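Local coordinates for protein endoglucanase (Thermotoga maritima, PDB 2FVG) that probably acts as a metal-dependent aminopeptidase of the M42 family, binding two divalent metal cations per subunit, although it carries the name of an endoglucanase, at residues K94-K99 with G103-R108; R89-K94 with P121-L126; C215-E220 with G333-V338. One frame throughout, in Å; residues are numbered along the deposited sequence.

Contact 1 (K94-K99 with G103-R108)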
# COMPACT_ATOMS: atom_id res chain seq x y z
N LYS A 94 -20.84 -7.23 4.45
CA LYS A 94 -19.53 -6.64 4.81
C LYS A 94 -19.66 -5.46 5.76
O LYS A 94 -20.57 -4.63 5.60
CB LYS A 94 -18.73 -6.23 3.58
CG LYS A 94 -17.62 -7.18 3.14
CD LYS A 94 -18.09 -8.58 2.90
CE LYS A 94 -16.92 -9.45 2.48
NZ LYS A 94 -17.38 -10.84 2.21
N VAL A 95 -18.76 -5.38 6.74
CA VAL A 95 -18.76 -4.26 7.69
C VAL A 95 -17.85 -3.14 7.19
O VAL A 95 -16.69 -3.37 6.78
CB VAL A 95 -18.35 -4.67 9.13
CG1 VAL A 95 -18.59 -3.51 10.10
CG2 VAL A 95 -19.15 -5.87 9.59
N VAL A 96 -18.36 -1.92 7.27
CA VAL A 96 -17.65 -0.76 6.77
C VAL A 96 -17.75 0.33 7.81
O VAL A 96 -18.49 0.19 8.79
CB VAL A 96 -18.29 -0.25 5.47
CG1 VAL A 96 -18.02 -1.21 4.31
CG2 VAL A 96 -19.78 -0.00 5.66
N GLN A 97 -17.02 1.42 7.60
CA GLN A 97 -17.10 2.52 8.55
C GLN A 97 -17.01 3.87 7.88
O GLN A 97 -16.36 4.00 6.85
CB GLN A 97 -16.02 2.43 9.60
CG GLN A 97 -14.65 2.82 9.09
CD GLN A 97 -13.89 3.62 10.12
OE1 GLN A 97 -13.68 4.84 9.95
NE2 GLN A 97 -13.51 2.98 11.21
N VAL A 98 -17.68 4.87 8.45
CA VAL A 98 -17.65 6.24 7.95
C VAL A 98 -17.45 7.08 9.19
O VAL A 98 -18.23 7.01 10.13
CB VAL A 98 -18.96 6.62 7.21
CG1 VAL A 98 -18.95 8.08 6.74
CG2 VAL A 98 -19.18 5.73 6.02
N LYS A 99 -16.37 7.85 9.20
CA LYS A 99 -15.99 8.66 10.35
C LYS A 99 -16.21 7.93 11.67
O LYS A 99 -16.95 8.41 12.55
CB LYS A 99 -16.64 10.05 10.29
CG LYS A 99 -16.09 10.89 9.13
CD LYS A 99 -16.67 12.27 9.03
CE LYS A 99 -18.17 12.22 8.83
NZ LYS A 99 -18.76 13.57 8.53
N GLY A 103 -20.93 0.26 10.06
CA GLY A 103 -22.15 -0.10 9.35
C GLY A 103 -22.00 -1.42 8.62
O GLY A 103 -20.90 -2.00 8.59
N VAL A 104 -23.09 -1.92 8.06
CA VAL A 104 -23.05 -3.17 7.32
C VAL A 104 -23.78 -3.03 6.00
O VAL A 104 -24.91 -2.52 5.92
CB VAL A 104 -23.56 -4.42 8.16
CG1 VAL A 104 -25.06 -4.34 8.44
CG2 VAL A 104 -23.30 -5.73 7.40
N ILE A 105 -23.11 -3.47 4.95
CA ILE A 105 -23.70 -3.45 3.62
C ILE A 105 -24.72 -4.59 3.48
O ILE A 105 -24.49 -5.72 3.94
CB ILE A 105 -22.62 -3.61 2.54
CG1 ILE A 105 -21.61 -2.47 2.65
CG2 ILE A 105 -23.26 -3.61 1.15
CD1 ILE A 105 -20.34 -2.70 1.78
N GLY A 106 -25.84 -4.27 2.84
CA GLY A 106 -26.90 -5.22 2.59
C GLY A 106 -27.69 -4.79 1.38
O GLY A 106 -27.42 -3.74 0.79
N TYR A 107 -28.68 -5.59 0.99
CA TYR A 107 -29.53 -5.23 -0.15
C TYR A 107 -30.54 -4.17 0.30
O TYR A 107 -30.74 -3.98 1.51
CB TYR A 107 -30.25 -6.45 -0.71
CG TYR A 107 -29.33 -7.50 -1.29
CD1 TYR A 107 -28.85 -7.38 -2.59
CD2 TYR A 107 -28.95 -8.62 -0.55
CE1 TYR A 107 -28.00 -8.34 -3.14
CE2 TYR A 107 -28.11 -9.59 -1.08
CZ TYR A 107 -27.64 -9.44 -2.37
OH TYR A 107 -26.80 -10.40 -2.91
N ARG A 108 -31.15 -3.48 -0.66
CA ARG A 108 -32.17 -2.47 -0.35
C ARG A 108 -33.52 -3.17 -0.17
O ARG A 108 -33.83 -4.09 -0.93
CB ARG A 108 -32.25 -1.42 -1.45
CG ARG A 108 -32.84 -1.92 -2.75
CD ARG A 108 -32.94 -0.80 -3.75
NE ARG A 108 -33.71 -1.19 -4.91
CZ ARG A 108 -33.74 -0.51 -6.06
NH1 ARG A 108 -33.00 0.59 -6.20
NH2 ARG A 108 -34.47 -0.95 -7.07
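Val96 sets its CG1 methyl against the end of Ile105, 3.7 Å from CD1, the two side chains crossing at about a right angle. With CG1 beside its own backbone N (chi1 -71°), Val96 turns its other branch toward the partner backbone; as Gly103 has no side chain, CG2 packs on its backbone carbonyl, 3.7 Å from Gly103 O. If Val96 were an alanine, with both methyls gone, Ile105 CD1 would probably lose its closest neighbour across the strands, and a gap would probably be left beside Gly103 O. The two segments form the beta hairpin of strands 95-98 and 101-107, inside a six-stranded antiparallel sheet where strand 147-150 flanks one arm and strand 126-129 the other. Val96 and Gly103 are a hydrogen-bonded pair: Gly103 N gives to Val96 O at 2.8 Å, and Val96 N returns a bond to Gly103 O at 2.9 Å, approaching from 38° above the carbonyl plane. Beyond the non-hydrogen-bonded pair Val95-Val104, Ile105 N donates to Lys94 O (2.9 Å) in a nearly straight bond, 168° at the hydrogen. Val104 CG2, anti to its backbone N, also leans on Lys94 O at 3.5 Å. Val96 and Ile105 are buried, Val96 touching Ile128 and Ile105 touching Leu126 of strand 126-129, whereas Val95 is exposed, where a beta-branched residue still favours the extended backbone.

Contact 2 (R89-K94 with P121-L126)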
# COMPACT_ATOMS: atom_id res chain seq x y z
N ARG A 89 -20.72 -8.06 -5.94
CA ARG A 89 -21.28 -9.38 -5.65
C ARG A 89 -20.92 -9.91 -4.26
O ARG A 89 -21.74 -10.58 -3.63
CB ARG A 89 -20.88 -10.41 -6.73
N ILE A 90 -19.71 -9.58 -3.79
CA ILE A 90 -19.23 -10.02 -2.47
C ILE A 90 -19.46 -9.02 -1.31
O ILE A 90 -19.03 -9.27 -0.18
CB ILE A 90 -17.71 -10.42 -2.52
CG1 ILE A 90 -16.84 -9.22 -2.94
CG2 ILE A 90 -17.50 -11.62 -3.45
CD1 ILE A 90 -15.36 -9.38 -2.63
N LEU A 91 -20.15 -7.92 -1.59
CA LEU A 91 -20.37 -6.88 -0.58
C LEU A 91 -21.46 -7.13 0.46
O LEU A 91 -21.28 -6.72 1.60
CB LEU A 91 -20.52 -5.49 -1.21
CG LEU A 91 -19.30 -4.96 -1.96
CD1 LEU A 91 -19.55 -3.55 -2.45
CD2 LEU A 91 -18.02 -5.01 -1.12
N PRO A 92 -22.60 -7.77 0.08
CA PRO A 92 -23.60 -8.00 1.12
C PRO A 92 -23.02 -8.63 2.39
O PRO A 92 -22.25 -9.59 2.32
CB PRO A 92 -24.59 -8.94 0.43
CG PRO A 92 -24.52 -8.53 -0.98
CD PRO A 92 -23.06 -8.25 -1.23
N GLY A 93 -23.37 -8.05 3.54
CA GLY A 93 -22.89 -8.52 4.84
C GLY A 93 -21.54 -7.96 5.31
O GLY A 93 -21.13 -8.22 6.44
N LYS A 94 -20.84 -7.23 4.45
CA LYS A 94 -19.53 -6.64 4.81
C LYS A 94 -19.66 -5.46 5.76
O LYS A 94 -20.57 -4.63 5.60
CB LYS A 94 -18.73 -6.23 3.58
CG LYS A 94 -17.62 -7.18 3.14
CD LYS A 94 -18.09 -8.58 2.90
CE LYS A 94 -16.92 -9.45 2.48
NZ LYS A 94 -17.38 -10.84 2.21
N PRO A 121 -26.54 -7.61 -9.40
CA PRO A 121 -25.14 -7.36 -9.03
C PRO A 121 -24.73 -5.89 -9.27
O PRO A 121 -23.83 -5.62 -10.07
CB PRO A 121 -24.38 -8.31 -9.95
CG PRO A 121 -25.27 -8.47 -11.18
CD PRO A 121 -26.67 -8.04 -10.80
N ARG A 122 -25.40 -4.96 -8.58
CA ARG A 122 -25.13 -3.53 -8.75
C ARG A 122 -24.98 -2.77 -7.43
O ARG A 122 -25.45 -3.22 -6.39
CB ARG A 122 -26.25 -2.89 -9.59
N PHE A 123 -24.31 -1.62 -7.50
CA PHE A 123 -24.13 -0.75 -6.34
C PHE A 123 -25.40 -0.02 -5.95
O PHE A 123 -25.62 0.25 -4.77
CB PHE A 123 -23.00 0.25 -6.57
CG PHE A 123 -21.64 -0.36 -6.48
CD1 PHE A 123 -21.00 -0.47 -5.25
CD2 PHE A 123 -21.00 -0.86 -7.61
CE1 PHE A 123 -19.74 -1.05 -5.16
CE2 PHE A 123 -19.75 -1.43 -7.52
CZ PHE A 123 -19.12 -1.53 -6.30
N GLU A 124 -26.24 0.29 -6.94
CA GLU A 124 -27.51 0.98 -6.73
C GLU A 124 -28.47 0.13 -5.90
O GLU A 124 -29.41 0.66 -5.29
CB GLU A 124 -28.16 1.35 -8.07
N ASN A 125 -28.23 -1.18 -5.88
CA ASN A 125 -29.08 -2.12 -5.12
C ASN A 125 -28.60 -2.38 -3.68
O ASN A 125 -29.30 -3.02 -2.88
CB ASN A 125 -29.23 -3.43 -5.90
CG ASN A 125 -29.93 -3.23 -7.25
OD1 ASN A 125 -30.85 -2.42 -7.39
ND2 ASN A 125 -29.49 -3.99 -8.25
N LEU A 126 -27.42 -1.85 -3.36
CA LEU A 126 -26.82 -2.01 -2.04
C LEU A 126 -27.02 -0.76 -1.17
O LEU A 126 -27.13 0.35 -1.69
CB LEU A 126 -25.32 -2.32 -2.19
CG LEU A 126 -24.98 -3.60 -2.97
CD1 LEU A 126 -23.49 -3.75 -3.20
CD2 LEU A 126 -25.54 -4.84 -2.29
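Leu91 CD1 reaches Phe123 CE1 at 3.7 Å, coming at the ring obliquely, in a link between two loops that is apolar throughout. Leu91 is its hub, for its CB also lies 4.0 Å from Leu126 CD1. Leu91 and Leu126 meet at about a right angle; CD1 of Leu126 serves Leu91, and CD2 touches Pro92 CG, also at 4.0 Å. Leu126 holds CG beside its backbone N (chi1 -60°), with its methyls turned to these two partners, and the forked end of a leucine suits that double task. Buried Leu91 fits its apolar surroundings of Phe80, Phe67 and Ile105; Phe80 also touches Leu126, and Phe67 touches Phe123.

Hydrogen bonds within each loop hold the backbone that carries these side chains. Lys94 N binds Leu91 O at 2.9 Å, closing a type II turn whose middle residues are Pro92 and Gly93; the proline ring fits the first, and the positive phi of the second (86°) favours glycine. Across from it, Leu126 N binds Phe123 O at 3.1 Å in a type I turn. A weak bond from Lys94 NZ to Ile90 O adds to the first loop.

Two beta turns, each leading into a strand of the six-stranded antiparallel sheet, thus pack side chain to side chain at one end of that beta domain.

Contact 3 (C215-E220 with G333-V338)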
# COMPACT_ATOMS: atom_id res chain seq x y z
N CYS A 215 17.06 7.10 -10.14
CA CYS A 215 16.25 5.90 -10.29
C CYS A 215 15.35 5.69 -9.09
O CYS A 215 15.54 6.34 -8.06
CB CYS A 215 17.12 4.66 -10.53
SG CYS A 215 18.14 4.23 -9.15
N ALA A 216 14.40 4.78 -9.22
CA ALA A 216 13.38 4.51 -8.21
C ALA A 216 13.22 3.02 -7.90
O ALA A 216 13.48 2.15 -8.74
CB ALA A 216 12.03 5.09 -8.71
N ILE A 217 12.79 2.72 -6.68
CA ILE A 217 12.45 1.35 -6.27
C ILE A 217 11.01 1.49 -5.80
O ILE A 217 10.74 2.30 -4.93
CB ILE A 217 13.34 0.87 -5.10
CG1 ILE A 217 14.79 0.69 -5.55
CG2 ILE A 217 12.89 -0.49 -4.55
CD1 ILE A 217 15.73 0.44 -4.35
N VAL A 218 10.08 0.78 -6.44
CA VAL A 218 8.69 0.80 -5.99
C VAL A 218 8.47 -0.45 -5.12
O VAL A 218 8.78 -1.57 -5.53
CB VAL A 218 7.70 0.84 -7.21
CG1 VAL A 218 6.29 0.94 -6.73
CG2 VAL A 218 8.04 2.02 -8.11
N VAL A 219 8.00 -0.25 -3.89
CA VAL A 219 7.71 -1.33 -2.94
C VAL A 219 6.20 -1.57 -2.95
O VAL A 219 5.42 -0.71 -2.52
CB VAL A 219 8.20 -0.97 -1.53
CG1 VAL A 219 7.94 -2.11 -0.54
CG2 VAL A 219 9.75 -0.70 -1.57
N GLU A 220 5.80 -2.71 -3.50
CA GLU A 220 4.39 -3.07 -3.57
C GLU A 220 4.11 -4.39 -2.87
O GLU A 220 5.03 -5.04 -2.31
CB GLU A 220 3.94 -3.15 -5.03
CG GLU A 220 3.95 -1.79 -5.71
CD GLU A 220 3.41 -1.80 -7.12
OE1 GLU A 220 3.30 -2.91 -7.71
OE2 GLU A 220 3.09 -0.69 -7.64
N GLY A 333 23.93 1.55 -2.74
CA GLY A 333 23.84 2.49 -3.85
C GLY A 333 24.20 1.95 -5.23
O GLY A 333 24.23 2.69 -6.20
N LYS A 334 24.47 0.65 -5.33
CA LYS A 334 24.81 0.03 -6.61
C LYS A 334 23.69 0.20 -7.62
O LYS A 334 23.94 0.33 -8.82
CB LYS A 334 25.13 -1.45 -6.39
CG LYS A 334 26.53 -1.65 -5.77
CD LYS A 334 26.81 -3.10 -5.41
N ILE A 335 22.45 0.23 -7.14
CA ILE A 335 21.31 0.38 -8.00
C ILE A 335 21.30 1.77 -8.66
O ILE A 335 20.81 1.93 -9.77
CB ILE A 335 19.99 0.05 -7.24
CG1 ILE A 335 18.91 -0.36 -8.24
CG2 ILE A 335 19.60 1.19 -6.25
CD1 ILE A 335 17.56 -0.68 -7.61
N VAL A 336 21.87 2.76 -7.98
CA VAL A 336 21.97 4.11 -8.52
C VAL A 336 23.16 4.16 -9.48
O VAL A 336 23.06 4.70 -10.57
CB VAL A 336 22.14 5.17 -7.39
CG1 VAL A 336 22.55 6.50 -7.97
CG2 VAL A 336 20.86 5.31 -6.55
N GLU A 337 24.27 3.57 -9.07
CA GLU A 337 25.48 3.57 -9.88
C GLU A 337 25.32 2.86 -11.24
O GLU A 337 25.92 3.29 -12.22
CB GLU A 337 26.64 2.98 -9.07
CG GLU A 337 26.96 3.82 -7.83
CD GLU A 337 27.83 3.11 -6.81
OE1 GLU A 337 28.14 1.91 -6.99
OE2 GLU A 337 28.21 3.75 -5.80
N VAL A 338 24.50 1.81 -11.31
CA VAL A 338 24.34 1.07 -12.58
C VAL A 338 23.59 1.82 -13.71
O VAL A 338 23.65 1.41 -14.87
CB VAL A 338 23.71 -0.37 -12.41
CG1 VAL A 338 24.67 -1.31 -11.66
CG2 VAL A 338 22.33 -0.33 -11.75
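Ile217 and Ile335 meet end to side, their long branches running obliquely to each other. The CD1 methyl of Ile335 lies 3.7 Å from Ile217 CG1 and 3.9 Å from Ile217 CD1, lodged along the last bond of the strand residue. Ile335 gets there by full extension: CG1 is anti to the backbone N and the chain stays straight (chi2 -179°), so the methyl reaches well out from the helix. An isoleucine has the length for this, and its beta branch adds bulk near the backbone.

Cys215 makes the second meeting. Its SG stands between its own N and carbonyl carbon (chi1 66°) and approaches the helix backbone, 3.9 Å from Val336 CA and equally 3.9 Å from Val336 CG2. A slim sulfur fits where strand and helix come closest, their CA atoms 6.2 Å apart at Cys215 and Val336. Strand alternation puts Cys215 and Ile217 on this face, while Ala216 points away.

Here a short C-terminal helix packs on a central strand of the mixed sheet, the kind of sheet that forms the core of zinc exopeptidases. Strand 215-224 runs parallel to its neighbours 55-61 and 297-306, and farther along bears Glu220, a predicted metal ligand hydrogen-bonded to His61. Ile258 of helix 256-268 and Leu56 of strand 55-61 both touch Cys215 and Ile335. Gly333, with positive phi, follows helix 316-332 and occupies the N-cap position of helix 334-337; its O accepts from both Val336 N and Glu337 N at 3.0 Å, fixing the turn that carries Ile335 and Val336.

Contacts 1 and 2 are neighbours, with centres 10 Å apart: contact 1 lies in the six-stranded antiparallel sheet, and contact 2 in the loops leading into its strands 95-98 and 126-129. They share Lys94, and the hairpin of contact 1 is nested along the chain within the loop closed by contact 2; probable backbone hydrogen bonds from Gly93 N to Ile105 O and from Arg108 N to Asn125 O tie them together. Contact 3 comes later, on the opposite side of the chain's centre, between strand 215-224 of the mixed sheet and helix 334-337, its centre about 41 Å from that of contact 1. This is consistent with the M42 plan of a smaller beta domain beside a metal-binding catalytic domain.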